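Local coordinates for protein putative oxidoreductase (Yersinia pestis, PDB 3KUX) that probably acts as an NAD(P)-dependent oxidoreductase, built from a Rossmann domain and an alpha/beta domain, though its substrate is not established, at residues V10-Y15 with L70-T75; D156-E161 with L233-T238; T197-L202 with K343-I348; G274-D279 with L295-G300. All coordinates share one frame; numbering follows the deposited sequence.

Contact 1: V10-Y15 with L70-T75; sequences VGLLGY and LIVIPT
Strands 8-13 and 70-73 run parallel here, 18° apart, with Val10, Gly11 and Leu12 in register with Leu70, Ile71 and Val72. Gly11 bonds the partner strand through both its N and its O. Its N donates to Leu70 O at 2.7 Å, and its O accepts from Val72 N at 3.0 Å. The next bond, from Leu13 N to Val72 O, is weak.

On one face of the sheet Val10 and Leu70 lie side by side and point the same way, with Val10 CG1 4.1 Å from Leu70 CG. The same CG1 also meets Val72 CG1. Leu12 lies further along this face. On the face of Ile71, chi2 of that residue (-67°) folds its CD1 over Gly11 CA, 3.9 Å away. Leu13 spreads its two methyls over Ile71 CG2, with CD1 and CD2 each 3.9 Å from it. Pro74 and Thr75, just past strand 70-73, bring CD and CG2 to Leu13 O, Thr75 CG2 at 3.4 Å.

These are two central strands of the Rossmann sheet. Helix 17-28 covers Leu12 and Pro74, and helix 80-89 covers Leu13 and Ile73. Gly14 opens the glycine-rich turn that in this fold usually meets the dinucleotide. Buried apolar packing and paired backbone atoms are consistent with a rigid base for that turn.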
loop_
_atom_site.group_PDB
_atom_site.type_symbol
_atom_site.label_atom_id
_atom_site.label_comp_id
_atom_site.label_asym_id
_atom_site.label_seq_id
_atom_site.Cartn_x
_atom_site.Cartn_y
_atom_site.Cartn_z
ATOM N N VAL A 10 2.749 -19.935 7.244
ATOM C CA VAL A 10 1.778 -18.985 6.716
ATOM C C VAL A 10 0.738 -19.642 5.813
ATOM O O VAL A 10 1.046 -20.568 5.063
ATOM C CB VAL A 10 2.480 -17.877 5.914
ATOM C CG1 VAL A 10 1.471 -16.851 5.445
ATOM C CG2 VAL A 10 3.566 -17.219 6.752
ATOM N N GLY A 11 -0.495 -19.152 5.892
ATOM C CA GLY A 11 -1.569 -19.601 5.008
ATOM C C GLY A 11 -2.060 -18.479 4.106
ATOM O O GLY A 11 -2.552 -17.455 4.583
ATOM N N LEU A 12 -1.916 -18.666 2.799
ATOM C CA LEU A 12 -2.350 -17.668 1.828
ATOM C C LEU A 12 -3.736 -18.019 1.294
ATOM O O LEU A 12 -4.035 -19.188 1.050
ATOM C CB LEU A 12 -1.346 -17.579 0.679
ATOM C CG LEU A 12 -1.633 -16.586 -0.446
ATOM C CD1 LEU A 12 -1.702 -15.175 0.086
ATOM C CD2 LEU A 12 -0.565 -16.693 -1.521
ATOM N N LEU A 13 -4.578 -17.007 1.112
ATOM C CA LEU A 13 -5.958 -17.230 0.686
ATOM C C LEU A 13 -6.191 -16.894 -0.787
ATOM O O LEU A 13 -6.241 -15.723 -1.170
ATOM C CB LEU A 13 -6.922 -16.436 1.572
ATOM C CG LEU A 13 -7.412 -17.130 2.846
ATOM C CD1 LEU A 13 -6.294 -17.878 3.544
ATOM C CD2 LEU A 13 -8.070 -16.131 3.784
ATOM N N GLY A 14 -6.333 -17.931 -1.608
ATOM C CA GLY A 14 -6.583 -17.754 -3.034
ATOM C C GLY A 14 -5.319 -17.464 -3.820
ATOM O O GLY A 14 -4.267 -17.202 -3.240
ATOM N N TYR A 15 -5.420 -17.518 -5.145
ATOM C CA TYR A 15 -4.280 -17.201 -5.999
ATOM C C TYR A 15 -4.625 -16.113 -7.013
ATOM O O TYR A 15 -4.413 -16.275 -8.220
ATOM C CB TYR A 15 -3.754 -18.451 -6.710
ATOM C CG TYR A 15 -2.280 -18.367 -7.041
ATOM C CD1 TYR A 15 -1.319 -18.764 -6.121
ATOM C CD2 TYR A 15 -1.848 -17.874 -8.266
ATOM C CE1 TYR A 15 0.029 -18.681 -6.414
ATOM C CE2 TYR A 15 -0.501 -17.788 -8.569
ATOM C CZ TYR A 15 0.432 -18.193 -7.640
ATOM O OH TYR A 15 1.774 -18.111 -7.938
ATOM N N LEU A 70 0.075 -17.707 10.634
ATOM C CA LEU A 70 -0.350 -16.470 9.979
ATOM C C LEU A 70 -1.246 -16.703 8.765
ATOM O O LEU A 70 -1.064 -17.667 8.020
ATOM C CB LEU A 70 0.871 -15.648 9.569
ATOM C CG LEU A 70 0.602 -14.478 8.629
ATOM C CD1 LEU A 70 -0.471 -13.559 9.200
ATOM C CD2 LEU A 70 1.885 -13.715 8.347
ATOM N N ILE A 71 -2.209 -15.808 8.572
ATOM C CA ILE A 71 -3.134 -15.883 7.448
ATOM C C ILE A 71 -3.158 -14.560 6.685
ATOM O O ILE A 71 -3.423 -13.509 7.269
ATOM C CB ILE A 71 -4.561 -16.187 7.937
ATOM C CG1 ILE A 71 -4.638 -17.611 8.504
ATOM C CG2 ILE A 71 -5.583 -15.955 6.819
ATOM C CD1 ILE A 71 -4.442 -18.703 7.474
ATOM N N VAL A 72 -2.882 -14.602 5.385
ATOM C CA VAL A 72 -2.970 -13.386 4.576
ATOM C C VAL A 72 -4.208 -13.441 3.695
ATOM O O VAL A 72 -4.519 -14.475 3.102
ATOM C CB VAL A 72 -1.710 -13.132 3.710
ATOM C CG1 VAL A 72 -0.436 -13.347 4.527
ATOM C CG2 VAL A 72 -1.716 -14.022 2.487
ATOM N N ILE A 73 -4.911 -12.321 3.618
ATOM C CA ILE A 73 -6.194 -12.277 2.949
ATOM C C ILE A 73 -6.209 -11.215 1.858
ATOM O O ILE A 73 -6.477 -10.043 2.126
ATOM C CB ILE A 73 -7.320 -12.030 3.968
ATOM C CG1 ILE A 73 -7.302 -13.136 5.027
ATOM C CG2 ILE A 73 -8.673 -11.945 3.271
ATOM C CD1 ILE A 73 -8.104 -12.831 6.272
ATOM N N PRO A 74 -5.888 -11.624 0.621
ATOM C CA PRO A 74 -5.899 -10.761 -0.545
ATOM C C PRO A 74 -7.038 -11.102 -1.501
ATOM O O PRO A 74 -6.945 -10.806 -2.691
ATOM C CB PRO A 74 -4.566 -11.101 -1.212
ATOM C CG PRO A 74 -4.340 -12.557 -0.865
ATOM C CD PRO A 74 -5.222 -12.903 0.321
ATOM N N THR A 75 -8.095 -11.723 -0.989
ATOM C CA THR A 75 -9.233 -12.111 -1.822
ATOM C C THR A 75 -10.093 -10.902 -2.183
ATOM O O THR A 75 -9.695 -9.763 -1.936
ATOM C CB THR A 75 -10.108 -13.171 -1.126
ATOM O OG1 THR A 75 -10.412 -12.740 0.206
ATOM C CG2 THR A 75 -9.383 -14.510 -1.065
#

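Contact 2: D156-E161 with L233-T238; sequences DRYRPE and LAAAET
Asp156 and Thr238 meet at about a right angle, and Thr238 OG1 donates to Asp156 OD2 at 2.6 Å. The hydroxyl comes in on the anti side of the carboxylate, 28° out of its plane. Water 1 closes this end: it accepts from Asp156 N at 3.0 Å and donates to Thr238 OG1 at 2.8 Å. This is a loop-loop contact at the ends of interior strands of the mixed sheet of the C-terminal alpha/beta domain. Segment 233-238 passes over the end of strand 148-156 on its way from strand 224-231 to strand 241-245.

The backbones join at a single bridge, where Ala234 N donates to Arg157 O, an oxygen whose place is less sure. Beside it, Ala234 CB packs 3.8 Å from Asp156 CB. The Tyr158 ring lies between two residues. Ala235 CB makes a CH-pi contact over one face, 4.1 Å from the ring centroid. Pro160 CD lies on the opposite face, offset toward the rim and 3.6 Å above the plane. Ala234 N is at the ring edge. Chi1 of Tyr158 (-172°) sets CG anti to the backbone N, next to Ala235 CA. Leu233 CD2 touches Pro160 CB at 4.2 Å.

In the next shell, Thr231 OG1 accepts from Leu233 N, and Arg206 NH1 bonds Arg159 O. His154 ND1 also bonds Asp156 OD2, so that oxygen has two partners.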
loop_
_atom_site.group_PDB
_atom_site.type_symbol
_atom_site.label_atom_id
_atom_site.label_comp_id
_atom_site.label_asym_id
_atom_site.label_seq_id
_atom_site.Cartn_x
_atom_site.Cartn_y
_atom_site.Cartn_z
ATOM N N ASP A 156 -0.336 9.227 -12.690
ATOM C CA ASP A 156 -0.981 9.505 -13.965
ATOM C C ASP A 156 -0.614 8.437 -14.979
ATOM O O ASP A 156 0.551 8.082 -15.114
ATOM C CB ASP A 156 -0.576 10.888 -14.472
ATOM C CG ASP A 156 -0.929 11.982 -13.494
ATOM O OD1 ASP A 156 -1.831 11.755 -12.657
ATOM O OD2 ASP A 156 -0.310 13.063 -13.549
ATOM N N ARG A 157 -1.614 7.920 -15.682
ATOM C CA ARG A 157 -1.390 6.861 -16.654
ATOM C C ARG A 157 -2.079 7.161 -17.965
ATOM O O ARG A 157 -2.977 8.001 -18.038
ATOM C CB ARG A 157 -1.938 5.540 -16.138
ATOM C CG ARG A 157 -1.360 5.075 -14.839
ATOM C CD ARG A 157 -2.368 4.180 -14.173
ATOM N NE ARG A 157 -1.766 3.316 -13.171
ATOM C CZ ARG A 157 -2.471 2.527 -12.371
ATOM N NH1 ARG A 157 -3.796 2.515 -12.465
ATOM N NH2 ARG A 157 -1.856 1.761 -11.476
ATOM N N TYR A 158 -1.670 6.444 -19.003
ATOM C CA TYR A 158 -2.358 6.514 -20.273
ATOM C C TYR A 158 -2.907 5.156 -20.660
ATOM O O TYR A 158 -2.204 4.346 -21.263
ATOM C CB TYR A 158 -1.430 7.027 -21.374
ATOM C CG TYR A 158 -2.159 7.301 -22.669
ATOM C CD1 TYR A 158 -3.057 8.359 -22.769
ATOM C CD2 TYR A 158 -1.960 6.501 -23.785
ATOM C CE1 TYR A 158 -3.732 8.614 -23.943
ATOM C CE2 TYR A 158 -2.633 6.750 -24.967
ATOM C CZ TYR A 158 -3.519 7.808 -25.039
ATOM O OH TYR A 158 -4.195 8.062 -26.211
ATOM N N ARG A 159 -4.159 4.906 -20.299
ATOM C CA ARG A 159 -4.893 3.780 -20.864
ATOM C C ARG A 159 -6.267 4.228 -21.341
ATOM O O ARG A 159 -7.237 4.187 -20.586
ATOM C CB ARG A 159 -4.995 2.612 -19.879
ATOM C CG ARG A 159 -5.470 2.976 -18.492
ATOM C CD ARG A 159 -4.844 2.040 -17.481
ATOM N NE ARG A 159 -3.389 2.125 -17.547
ATOM C CZ ARG A 159 -2.561 1.165 -17.152
ATOM N NH1 ARG A 159 -3.046 0.031 -16.661
ATOM N NH2 ARG A 159 -1.247 1.336 -17.253
ATOM N N PRO A 160 -6.346 4.665 -22.607
ATOM C CA PRO A 160 -7.573 5.161 -23.216
ATOM C C PRO A 160 -8.549 4.026 -23.503
ATOM O O PRO A 160 -9.753 4.259 -23.621
ATOM C CB PRO A 160 -7.079 5.766 -24.527
ATOM C CG PRO A 160 -5.908 4.937 -24.881
ATOM C CD PRO A 160 -5.235 4.616 -23.573
ATOM N N GLU A 161 -8.023 2.809 -23.610
ATOM C CA GLU A 161 -8.842 1.636 -23.886
ATOM C C GLU A 161 -9.494 1.108 -22.611
ATOM O O GLU A 161 -8.814 0.813 -21.627
ATOM C CB GLU A 161 -8.008 0.538 -24.559
ATOM C CG GLU A 161 -7.019 -0.176 -23.632
ATOM C CD GLU A 161 -5.767 0.641 -23.341
ATOM O OE1 GLU A 161 -5.104 1.091 -24.302
ATOM O OE2 GLU A 161 -5.439 0.821 -22.147
ATOM N N LEU A 233 -5.890 9.269 -18.468
ATOM C CA LEU A 233 -5.670 9.959 -19.733
ATOM C C LEU A 233 -4.524 10.955 -19.623
ATOM O O LEU A 233 -4.735 12.168 -19.629
ATOM C CB LEU A 233 -6.936 10.673 -20.182
ATOM C CG LEU A 233 -8.036 9.785 -20.749
ATOM C CD1 LEU A 233 -9.195 10.649 -21.204
ATOM C CD2 LEU A 233 -7.490 8.963 -21.904
ATOM N N ALA A 234 -3.310 10.428 -19.507
ATOM C CA ALA A 234 -2.113 11.247 -19.472
ATOM C C ALA A 234 -1.040 10.616 -20.358
ATOM O O ALA A 234 -0.183 9.877 -19.880
ATOM C CB ALA A 234 -1.617 11.390 -18.053
ATOM N N ALA A 235 -1.103 10.902 -21.654
ATOM C CA ALA A 235 -0.147 10.362 -22.610
ATOM C C ALA A 235 1.287 10.689 -22.203
ATOM O O ALA A 235 2.172 9.831 -22.251
ATOM C CB ALA A 235 -0.440 10.895 -24.006
ATOM N N ALA A 236 1.510 11.937 -21.803
ATOM C CA ALA A 236 2.840 12.375 -21.390
ATOM C C ALA A 236 3.117 12.031 -19.930
ATOM O O ALA A 236 2.269 12.212 -19.056
ATOM C CB ALA A 236 3.012 13.868 -21.634
ATOM N N GLU A 237 4.313 11.525 -19.673
ATOM C CA GLU A 237 4.728 11.190 -18.324
ATOM C C GLU A 237 4.793 12.464 -17.478
ATOM O O GLU A 237 5.378 13.462 -17.899
ATOM C CB GLU A 237 6.093 10.502 -18.378
ATOM C CG GLU A 237 6.528 9.837 -17.090
ATOM C CD GLU A 237 7.366 8.589 -17.332
ATOM O OE1 GLU A 237 7.967 8.474 -18.424
ATOM O OE2 GLU A 237 7.413 7.723 -16.426
ATOM N N THR A 238 4.180 12.435 -16.299
ATOM C CA THR A 238 4.273 13.554 -15.364
ATOM C C THR A 238 4.982 13.130 -14.092
ATOM O O THR A 238 5.142 11.939 -13.835
ATOM C CB THR A 238 2.899 14.072 -14.963
ATOM O OG1 THR A 238 2.173 13.018 -14.322
ATOM C CG2 THR A 238 2.138 14.550 -16.179
HETATM O O HOH W 1 2.295 10.690 -12.756
#

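Contact 3: T197-L202 with K343-I348; sequences TLNVDL and KKALPI
The flat carboxylate of Asp201 presents OD2 to Lys343 NZ at 3.3 Å, a salt bridge whose hydrogen bond is weak. The two side chains approach obliquely. The lysine chain bends at chi2 and chi3, which turns CD and CE back toward the strand. Lys343 NZ has a stronger partner in Asp340. The Leu198 carbonyl is a second flat group. Leu346 N donates to its O at 3.0 Å from above the carbonyl plane, 43° out of it. In the return bond, Leu198 N donates to Leu346 O at 2.8 Å, nearly in line with that carbonyl. The Pro347 ring shares one face of the sheet with Thr197, while Leu198 and Leu346 point to the other.

Strand 346-347 is thus added antiparallel to strand 197-203, at the edge of the mixed sheet in the C-terminal alpha/beta domain. Leu198 and Leu346 form the hydrogen-bonded pair. Thr197 and Pro347 form the non-hydrogen-bonded one, a position that needs no N-H across this pair and so tolerates proline. Lys343 is the C-prime residue of a Schellman motif that ends helix 323-342, and the chain turns from there into the edge strand.

Small side-chain contacts fill in around the bonds. Ala345 CB packs on Asn199 CB at 3.6 Å and on Thr197 OG1 at 3.9 Å. At the other end, Ile348 CD1 reaches Leu198 CB at 4.2 Å. Ser339 OG of the helix bonds both Lys344 O and Val200 N, and Ile348 also touches Leu332 there.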
loop_
_atom_site.group_PDB
_atom_site.type_symbol
_atom_site.label_atom_id
_atom_site.label_comp_id
_atom_site.label_asym_id
_atom_site.label_seq_id
_atom_site.Cartn_x
_atom_site.Cartn_y
_atom_site.Cartn_z
ATOM N N THR A 197 -8.443 19.856 6.514
ATOM C CA THR A 197 -9.539 19.572 5.605
ATOM C C THR A 197 -9.089 18.719 4.430
ATOM O O THR A 197 -7.938 18.787 4.005
ATOM C CB THR A 197 -10.147 20.861 5.042
ATOM O OG1 THR A 197 -9.181 21.525 4.217
ATOM C CG2 THR A 197 -10.571 21.779 6.168
ATOM N N LEU A 198 -10.017 17.923 3.905
ATOM C CA LEU A 198 -9.788 17.148 2.688
ATOM C C LEU A 198 -10.791 17.562 1.620
ATOM O O LEU A 198 -11.997 17.505 1.846
ATOM C CB LEU A 198 -9.939 15.655 2.976
ATOM C CG LEU A 198 -10.006 14.761 1.741
ATOM C CD1 LEU A 198 -8.647 14.692 1.072
ATOM C CD2 LEU A 198 -10.480 13.375 2.110
ATOM N N ASN A 199 -10.295 17.986 0.460
ATOM C CA ASN A 199 -11.165 18.362 -0.653
ATOM C C ASN A 199 -10.903 17.506 -1.882
ATOM O O ASN A 199 -9.834 17.592 -2.489
ATOM C CB ASN A 199 -10.973 19.829 -1.012
ATOM C CG ASN A 199 -12.051 20.347 -1.952
ATOM O OD1 ASN A 199 -12.998 19.635 -2.286
ATOM N ND2 ASN A 199 -11.916 21.596 -2.373
ATOM N N VAL A 200 -11.875 16.689 -2.264
ATOM C CA VAL A 200 -11.654 15.754 -3.360
ATOM C C VAL A 200 -12.562 15.992 -4.551
ATOM O O VAL A 200 -13.759 16.227 -4.405
ATOM C CB VAL A 200 -11.801 14.298 -2.898
ATOM C CG1 VAL A 200 -11.722 13.357 -4.089
ATOM C CG2 VAL A 200 -10.723 13.968 -1.865
ATOM N N ASP A 201 -11.975 15.930 -5.737
ATOM C CA ASP A 201 -12.729 16.084 -6.968
ATOM C C ASP A 201 -12.605 14.807 -7.782
ATOM O O ASP A 201 -11.557 14.546 -8.377
ATOM C CB ASP A 201 -12.197 17.277 -7.770
ATOM C CG ASP A 201 -12.756 17.329 -9.188
ATOM O OD1 ASP A 201 -11.995 17.706 -10.107
ATOM O OD2 ASP A 201 -13.950 16.997 -9.382
ATOM N N LEU A 202 -13.662 13.999 -7.789
ATOM C CA LEU A 202 -13.666 12.761 -8.560
ATOM C C LEU A 202 -14.155 13.028 -9.977
ATOM O O LEU A 202 -14.921 13.956 -10.205
ATOM C CB LEU A 202 -14.535 11.707 -7.877
ATOM C CG LEU A 202 -14.066 11.292 -6.476
ATOM C CD1 LEU A 202 -14.945 10.183 -5.916
ATOM C CD2 LEU A 202 -12.595 10.868 -6.474
ATOM N N LYS A 343 -18.896 18.836 -2.997
ATOM C CA LYS A 343 -17.939 19.772 -3.576
ATOM C C LYS A 343 -17.475 20.737 -2.488
ATOM O O LYS A 343 -17.476 21.954 -2.678
ATOM C CB LYS A 343 -18.553 20.563 -4.739
ATOM C CG LYS A 343 -19.359 19.748 -5.747
ATOM C CD LYS A 343 -18.599 18.533 -6.276
ATOM C CE LYS A 343 -17.319 18.913 -7.007
ATOM N NZ LYS A 343 -16.583 17.694 -7.465
ATOM N N LYS A 344 -17.104 20.191 -1.337
ATOM C CA LYS A 344 -16.563 20.994 -0.249
ATOM C C LYS A 344 -15.276 20.382 0.251
ATOM O O LYS A 344 -15.083 19.167 0.162
ATOM C CB LYS A 344 -17.539 21.073 0.931
ATOM C CG LYS A 344 -18.401 22.315 0.959
ATOM C CD LYS A 344 -18.684 22.761 2.388
ATOM C CE LYS A 344 -17.407 23.240 3.070
ATOM N NZ LYS A 344 -17.661 24.208 4.178
ATOM N N ALA A 345 -14.399 21.227 0.780
ATOM C CA ALA A 345 -13.309 20.748 1.606
ATOM C C ALA A 345 -13.914 20.448 2.968
ATOM O O ALA A 345 -14.357 21.353 3.670
ATOM C CB ALA A 345 -12.217 21.796 1.717
ATOM N N LEU A 346 -13.972 19.170 3.321
ATOM C CA LEU A 346 -14.568 18.753 4.589
ATOM C C LEU A 346 -13.496 18.596 5.658
ATOM O O LEU A 346 -12.356 18.258 5.349
ATOM C CB LEU A 346 -15.340 17.443 4.415
ATOM C CG LEU A 346 -16.620 17.544 3.583
ATOM C CD1 LEU A 346 -17.153 16.161 3.224
ATOM C CD2 LEU A 346 -17.676 18.360 4.316
ATOM N N PRO A 347 -13.859 18.854 6.922
ATOM C CA PRO A 347 -12.896 18.780 8.010
ATOM C C PRO A 347 -12.737 17.367 8.545
ATOM O O PRO A 347 -13.705 16.607 8.584
ATOM C CB PRO A 347 -13.522 19.668 9.085
ATOM C CG PRO A 347 -14.983 19.539 8.863
ATOM C CD PRO A 347 -15.180 19.318 7.379
ATOM N N ILE A 348 -11.514 17.024 8.935
ATOM C CA ILE A 348 -11.242 15.793 9.663
ATOM C C ILE A 348 -11.632 15.994 11.123
ATOM O O ILE A 348 -11.294 17.017 11.724
ATOM C CB ILE A 348 -9.744 15.436 9.602
ATOM C CG1 ILE A 348 -9.369 14.922 8.210
ATOM C CG2 ILE A 348 -9.390 14.413 10.672
ATOM C CD1 ILE A 348 -9.475 15.961 7.124
#

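Contact 4: G274-D279 with L295-G300; sequences GYDMRD and LLTLPG
Thr297 is held by Asp279 through two hydrogen bonds to one oxygen. The two loops flank the hairpin of strands 280-285 and 290-295, and they pair just beyond its open end. Thr297 OG1 donates to Asp279 OD1 at 2.9 Å, and Thr297 N donates to the same atom at 3.2 Å. Both arrive from the same face of the carboxylate. With OG1 beside its own backbone N (chi1 -58°), both donors of Thr297 can reach the one oxygen. One backbone bond joins the other end, Gly300 N to Gly274 O at 2.9 Å.

Within segment 274-279, Asp276 forms an Asx turn: Arg278 N donates to its OD1 at 3.1 Å. The other oxygen, OD2, has a salt bridge to Lys252 and a hydrogen bond from Ser131. This carboxylate is therefore gripped on both oxygens.

Apolar contacts are few. Thr297 CG2 packs against Asp276 CB at 3.6 Å, and Pro299 CG meets Tyr275 CD2 at 4.3 Å. Thr297 and Leu298 also rest on helix 131-142, which ties the loops to the body of the domain.

Water 2 bridges the backbones midway, accepting from Asp276 N at 2.9 Å and donating to Thr297 O at 2.6 Å.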
loop_
_atom_site.group_PDB
_atom_site.type_symbol
_atom_site.label_atom_id
_atom_site.label_comp_id
_atom_site.label_asym_id
_atom_site.label_seq_id
_atom_site.Cartn_x
_atom_site.Cartn_y
_atom_site.Cartn_z
ATOM N N GLY A 274 14.893 -3.836 -6.544
ATOM C CA GLY A 274 14.274 -2.548 -6.274
ATOM C C GLY A 274 15.045 -1.342 -6.769
ATOM O O GLY A 274 14.602 -0.211 -6.583
ATOM N N TYR A 275 16.198 -1.570 -7.396
ATOM C CA TYR A 275 17.000 -0.469 -7.928
ATOM C C TYR A 275 16.158 0.417 -8.832
ATOM O O TYR A 275 15.534 -0.059 -9.782
ATOM C CB TYR A 275 18.220 -0.980 -8.694
ATOM C CG TYR A 275 19.409 -1.300 -7.819
ATOM C CD1 TYR A 275 20.654 -0.728 -8.063
ATOM C CD2 TYR A 275 19.288 -2.170 -6.736
ATOM C CE1 TYR A 275 21.749 -1.023 -7.256
ATOM C CE2 TYR A 275 20.377 -2.471 -5.922
ATOM C CZ TYR A 275 21.605 -1.895 -6.187
ATOM O OH TYR A 275 22.686 -2.192 -5.380
ATOM N N ASP A 276 16.138 1.708 -8.512
ATOM C CA ASP A 276 15.416 2.693 -9.289
ATOM C C ASP A 276 16.443 3.607 -9.936
ATOM O O ASP A 276 16.913 4.563 -9.325
ATOM C CB ASP A 276 14.481 3.492 -8.385
ATOM C CG ASP A 276 13.580 4.436 -9.161
ATOM O OD1 ASP A 276 13.855 4.690 -10.357
ATOM O OD2 ASP A 276 12.597 4.927 -8.567
HETATM N N MSE A 277 16.791 3.305 -11.179
HETATM C CA MSE A 277 17.872 4.054 -11.810
HETATM C C MSE A 277 17.408 5.391 -12.404
HETATM O O MSE A 277 18.169 6.068 -13.089
HETATM C CB MSE A 277 18.629 3.196 -12.830
HETATM C CG MSE A 277 19.284 1.931 -12.242
HETATM SE SE MSE A 277 20.472 2.173 -10.686
HETATM C CE MSE A 277 21.712 3.476 -11.438
ATOM N N ARG A 278 16.183 5.793 -12.083
ATOM C CA ARG A 278 15.658 7.070 -12.563
ATOM C C ARG A 278 15.630 8.147 -11.478
ATOM O O ARG A 278 14.566 8.515 -10.985
ATOM C CB ARG A 278 14.259 6.892 -13.154
ATOM C CG ARG A 278 13.769 8.122 -13.871
ATOM C CD ARG A 278 12.559 7.830 -14.717
ATOM N NE ARG A 278 12.170 8.990 -15.512
ATOM C CZ ARG A 278 11.061 9.049 -16.241
ATOM N NH1 ARG A 278 10.234 8.011 -16.264
ATOM N NH2 ARG A 278 10.773 10.139 -16.942
ATOM N N ASP A 279 16.805 8.661 -11.135
ATOM C CA ASP A 279 16.954 9.604 -10.028
ATOM C C ASP A 279 16.171 10.891 -10.199
ATOM O O ASP A 279 15.993 11.385 -11.310
ATOM C CB ASP A 279 18.429 9.936 -9.818
ATOM C CG ASP A 279 19.207 8.774 -9.225
ATOM O OD1 ASP A 279 18.567 7.819 -8.721
ATOM O OD2 ASP A 279 20.456 8.819 -9.259
ATOM N N LEU A 295 19.459 13.381 -6.815
ATOM C CA LEU A 295 19.498 12.727 -5.520
ATOM C C LEU A 295 19.424 11.219 -5.690
ATOM O O LEU A 295 18.469 10.693 -6.260
ATOM C CB LEU A 295 18.342 13.204 -4.649
ATOM C CG LEU A 295 18.147 12.457 -3.333
ATOM C CD1 LEU A 295 19.263 12.798 -2.367
ATOM C CD2 LEU A 295 16.800 12.808 -2.737
ATOM N N LEU A 296 20.447 10.531 -5.194
ATOM C CA LEU A 296 20.515 9.073 -5.250
ATOM C C LEU A 296 19.234 8.445 -4.714
ATOM O O LEU A 296 18.878 8.652 -3.555
ATOM C CB LEU A 296 21.702 8.593 -4.422
ATOM C CG LEU A 296 21.914 7.086 -4.357
ATOM C CD1 LEU A 296 22.452 6.589 -5.697
ATOM C CD2 LEU A 296 22.855 6.731 -3.213
ATOM N N THR A 297 18.548 7.675 -5.551
ATOM C CA THR A 297 17.280 7.055 -5.163
ATOM C C THR A 297 17.471 5.730 -4.426
ATOM O O THR A 297 18.005 4.776 -4.988
ATOM C CB THR A 297 16.403 6.774 -6.397
ATOM O OG1 THR A 297 16.156 7.996 -7.099
ATOM C CG2 THR A 297 15.086 6.161 -5.985
ATOM N N LEU A 298 17.025 5.655 -3.177
ATOM C CA LEU A 298 17.060 4.388 -2.460
ATOM C C LEU A 298 16.251 3.326 -3.205
ATOM O O LEU A 298 15.226 3.634 -3.821
ATOM C CB LEU A 298 16.529 4.555 -1.042
ATOM C CG LEU A 298 17.295 5.589 -0.215
ATOM C CD1 LEU A 298 16.755 5.644 1.205
ATOM C CD2 LEU A 298 18.779 5.272 -0.222
ATOM N N PRO A 299 16.721 2.073 -3.176
ATOM C CA PRO A 299 15.981 0.990 -3.815
ATOM C C PRO A 299 14.655 0.700 -3.117
ATOM O O PRO A 299 14.550 0.837 -1.892
ATOM C CB PRO A 299 16.920 -0.212 -3.668
ATOM C CG PRO A 299 18.279 0.375 -3.456
ATOM C CD PRO A 299 18.069 1.663 -2.745
ATOM N N GLY A 300 13.647 0.307 -3.895
ATOM C CA GLY A 300 12.372 -0.129 -3.333
ATOM C C GLY A 300 12.634 -1.340 -2.470
ATOM O O GLY A 300 13.611 -2.058 -2.688
HETATM O O HOH W 2 17.655 2.390 -6.076
#

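Contact 1 is the buried one and lies in the Rossmann domain. Contacts 2, 3 and 4 belong to the C-terminal alpha/beta domain. Contacts 2 and 3 lie at the surface, and contact 4 is partly buried. Contacts 1 and 3 each join strands, parallel within the Rossmann sheet and antiparallel at the edge of the mixed sheet. Contacts 2 and 4 join loops instead, and rely on aspartate-threonine bonds and bridging waters where contact 1 relies on aliphatic packing and backbone hydrogen bonds. Only contact 3 has a salt bridge between its own segments. Contacts 2 and 4 touch each other through Glu237 OE2 and Arg278 NH1, a salt bridge of 2.8 Å.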